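PDB 3TQB: dihydrofolate reductase from Coxiella burnetii, which probably catalyses the NADPH-dependent reduction of 7,8-dihydrofolate to 5,6,7,8-tetrahydrofolate, a step needed for making glycine, purines and DNA precursors. Local coordinates for residues L5-D10 with V125-W130. Residues are numbered along the deposited sequence; the frame is centred on the assembly and turned at random.
Sequences LIAAMD and VYFPEW. With FOL (folic acid), chain C.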
loop_
_atom_site.group_PDB
_atom_site.type_symbol
_atom_site.label_atom_id
_atom_site.label_comp_id
_atom_site.label_asym_id
_atom_site.label_seq_id
_atom_site.Cartn_x
_atom_site.Cartn_y
_atom_site.Cartn_z
ATOM N N LEU A 5 -4.736 -1.216 -4.183
ATOM C CA LEU A 5 -4.231 -0.712 -2.909
ATOM C C LEU A 5 -4.218 -1.849 -1.891
ATOM O O LEU A 5 -5.153 -2.648 -1.829
ATOM C CB LEU A 5 -5.089 0.448 -2.390
ATOM C CG LEU A 5 -5.346 1.634 -3.330
ATOM C CD1 LEU A 5 -6.047 2.748 -2.579
ATOM C CD2 LEU A 5 -4.058 2.158 -3.946
ATOM N N ILE A 6 -3.147 -1.919 -1.105
ATOM C CA ILE A 6 -3.023 -2.907 -0.039
ATOM C C ILE A 6 -2.556 -2.202 1.234
ATOM O O ILE A 6 -1.597 -1.423 1.205
ATOM C CB ILE A 6 -2.048 -4.048 -0.432
ATOM C CG1 ILE A 6 -1.998 -5.125 0.656
ATOM C CG2 ILE A 6 -0.646 -3.501 -0.718
ATOM C CD1 ILE A 6 -1.168 -6.330 0.279
ATOM N N ALA A 7 -3.243 -2.463 2.343
ATOM C CA ALA A 7 -2.924 -1.802 3.605
ATOM C C ALA A 7 -3.542 -2.512 4.802
ATOM O O ALA A 7 -4.656 -3.028 4.723
ATOM C CB ALA A 7 -3.386 -0.351 3.564
ATOM N N ALA A 8 -2.801 -2.538 5.909
ATOM C CA ALA A 8 -3.320 -3.014 7.184
ATOM C C ALA A 8 -3.697 -1.803 8.024
ATOM O O ALA A 8 -2.913 -0.862 8.148
ATOM C CB ALA A 8 -2.284 -3.854 7.900
ATOM N N MET A 9 -4.900 -1.829 8.595
ATOM C CA MET A 9 -5.419 -0.702 9.367
ATOM C C MET A 9 -6.319 -1.166 10.503
ATOM O O MET A 9 -6.686 -2.339 10.572
ATOM C CB MET A 9 -6.192 0.251 8.453
ATOM C CG MET A 9 -7.438 -0.361 7.812
ATOM S SD MET A 9 -8.217 0.751 6.632
ATOM C CE MET A 9 -6.975 0.787 5.342
ATOM N N ASP A 10 -6.673 -0.236 11.388
ATOM C CA ASP A 10 -7.554 -0.526 12.520
ATOM C C ASP A 10 -8.932 0.121 12.323
ATOM O O ASP A 10 -9.222 0.664 11.255
ATOM C CB ASP A 10 -6.893 -0.093 13.840
ATOM C CG ASP A 10 -6.921 1.413 14.065
ATOM O OD1 ASP A 10 -7.203 2.173 13.115
ATOM O OD2 ASP A 10 -6.648 1.841 15.206
ATOM N N VAL A 125 -0.304 8.933 11.454
ATOM C CA VAL A 125 -0.703 8.824 10.045
ATOM C C VAL A 125 -1.870 7.849 9.877
ATOM O O VAL A 125 -1.978 6.863 10.610
ATOM C CB VAL A 125 0.474 8.383 9.137
ATOM C CG1 VAL A 125 1.671 9.304 9.327
ATOM C CG2 VAL A 125 0.862 6.942 9.405
ATOM N N TYR A 126 -2.733 8.135 8.902
ATOM C CA TYR A 126 -3.957 7.361 8.681
ATOM C C TYR A 126 -4.162 7.031 7.202
ATOM O O TYR A 126 -3.577 7.666 6.319
ATOM C CB TYR A 126 -5.174 8.141 9.192
ATOM C CG TYR A 126 -5.186 8.378 10.687
ATOM C CD1 TYR A 126 -5.928 7.562 11.535
ATOM C CD2 TYR A 126 -4.463 9.424 11.255
ATOM C CE1 TYR A 126 -5.947 7.775 12.909
ATOM C CE2 TYR A 126 -4.472 9.646 12.628
ATOM C CZ TYR A 126 -5.215 8.818 13.450
ATOM O OH TYR A 126 -5.229 9.034 14.812
ATOM N N PHE A 127 -5.000 6.029 6.950
ATOM C CA PHE A 127 -5.415 5.678 5.595
ATOM C C PHE A 127 -6.576 6.593 5.191
ATOM O O PHE A 127 -7.550 6.721 5.940
ATOM C CB PHE A 127 -5.851 4.211 5.542
ATOM C CG PHE A 127 -6.142 3.709 4.157
ATOM C CD1 PHE A 127 -5.147 3.098 3.401
ATOM C CD2 PHE A 127 -7.410 3.840 3.608
ATOM C CE1 PHE A 127 -5.414 2.631 2.121
ATOM C CE2 PHE A 127 -7.685 3.378 2.329
ATOM C CZ PHE A 127 -6.689 2.770 1.584
ATOM N N PRO A 128 -6.485 7.230 4.007
ATOM C CA PRO A 128 -7.528 8.168 3.580
ATOM C C PRO A 128 -8.849 7.468 3.262
ATOM O O PRO A 128 -8.846 6.398 2.649
ATOM C CB PRO A 128 -6.935 8.806 2.324
ATOM C CG PRO A 128 -5.983 7.798 1.800
ATOM C CD PRO A 128 -5.450 7.045 2.975
ATOM N N GLU A 129 -9.961 8.087 3.657
ATOM C CA GLU A 129 -11.280 7.447 3.621
ATOM C C GLU A 129 -11.862 7.236 2.218
ATOM O O GLU A 129 -11.952 8.171 1.425
ATOM C CB GLU A 129 -12.282 8.258 4.455
ATOM C CG GLU A 129 -13.716 7.734 4.388
ATOM C CD GLU A 129 -14.667 8.450 5.330
ATOM O OE1 GLU A 129 -14.226 9.339 6.090
ATOM O OE2 GLU A 129 -15.869 8.116 5.301
ATOM N N TRP A 130 -12.287 6.003 1.952
ATOM C CA TRP A 130 -13.021 5.659 0.732
ATOM C C TRP A 130 -14.538 5.756 0.968
ATOM O O TRP A 130 -14.987 5.884 2.108
ATOM C CB TRP A 130 -12.650 4.245 0.263
ATOM C CG TRP A 130 -13.226 3.133 1.108
ATOM C CD1 TRP A 130 -14.413 2.485 0.913
ATOM C CD2 TRP A 130 -12.632 2.540 2.270
ATOM N NE1 TRP A 130 -14.599 1.530 1.885
ATOM C CE2 TRP A 130 -13.520 1.544 2.731
ATOM C CE3 TRP A 130 -11.439 2.756 2.970
ATOM C CZ2 TRP A 130 -13.251 0.763 3.858
ATOM C CZ3 TRP A 130 -11.174 1.980 4.092
ATOM C CH2 TRP A 130 -12.076 0.996 4.523
HETATM N N1 FOL C . -0.096 -4.049 4.007
HETATM C C2 FOL C . -0.497 -4.887 5.033
HETATM N NA2 FOL C . -1.574 -5.652 4.882
HETATM N N3 FOL C . 0.217 -4.932 6.215
HETATM C C4 FOL C . 1.340 -4.146 6.387
HETATM O O4 FOL C . 1.964 -4.201 7.447
HETATM C C4A FOL C . 1.751 -3.298 5.358
HETATM N N5 FOL C . 2.870 -2.499 5.509
HETATM C C6 FOL C . 3.269 -1.665 4.481
HETATM C C7 FOL C . 2.549 -1.628 3.294
HETATM N N8 FOL C . 1.427 -2.420 3.141
HETATM C C8A FOL C . 1.026 -3.257 4.166
HETATM C C9 FOL C . 4.491 -0.790 4.621
HETATM N N10 FOL C . 5.442 -1.348 5.566
HETATM C C11 FOL C . 6.967 -5.186 5.472
HETATM C C12 FOL C . 6.879 -4.480 6.668
HETATM C C13 FOL C . 6.362 -3.188 6.676
HETATM C C14 FOL C . 5.925 -2.593 5.496
HETATM C C15 FOL C . 6.016 -3.301 4.295
HETATM C C16 FOL C . 6.534 -4.598 4.286
HETATM C C FOL C . 7.532 -6.574 5.491
HETATM O O FOL C . 8.496 -6.890 6.472
HETATM N N FOL C . 7.113 -7.465 4.594
HETATM C CA FOL C . 7.884 -8.654 4.273
HETATM C CB FOL C . 7.480 -9.804 5.194
HETATM C CG FOL C . 8.654 -10.747 5.441
HETATM C CD FOL C . 8.224 -11.959 6.236
HETATM O OE1 FOL C . 8.942 -12.370 7.174
HETATM O OE2 FOL C . 7.163 -12.572 5.971
HETATM C CT FOL C . 7.692 -9.053 2.840
HETATM O O1 FOL C . 6.836 -8.488 2.130
HETATM O O2 FOL C . 8.388 -9.956 2.329
#
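Met9 reaches Phe127 through a bend at the far end of its chain: CG sits between the backbone N and the carbonyl carbon (chi1 63°), the chain runs extended from CB to the sulfur, and a turn at chi3 (68°) then swings the methyl over the ring. Phe127, its CG anti to the backbone N (chi1 -173°), offers a face to that methyl. Met9 CE lies 3.5 Å from the ring centroid, a CH-pi contact set off toward the CG side, where Met9 CE comes within 3.3 Å of Phe127 CG. Pro128 CD rests on the opposite face, so the flat ring is held between two aliphatic groups. The Met9 sulfur stands oblique to this ring, and turns to the edge of Trp130, with Met9 SD 4.1 Å from Trp130 CZ3 and near the indole plane; an unbranched, flexible thioether can thus serve two aromatic rings in a Met-aromatic contact with each. In the dihydrofolate reductase fold, strand 2-10 is an inner strand of the mixed sheet, and the loop after strand 125-126 packs on one side of it. Ala7 CB, 3.9 Å from Phe127 CD1, is small enough to let the ring come close to the strand, while Leu5 CD1 reaches the ring's far end, 4.2 Å from Phe127 CZ. Phe102 of helix 99-105 and Ile15 extend this apolar packing around Phe127. Ile6 and Ala8 point away from 125-130: Ala8 CB packs on the folate pterin, 3.2 Å from its N3, and the backbone N of Ala8 hydrogen-bonds NADPH.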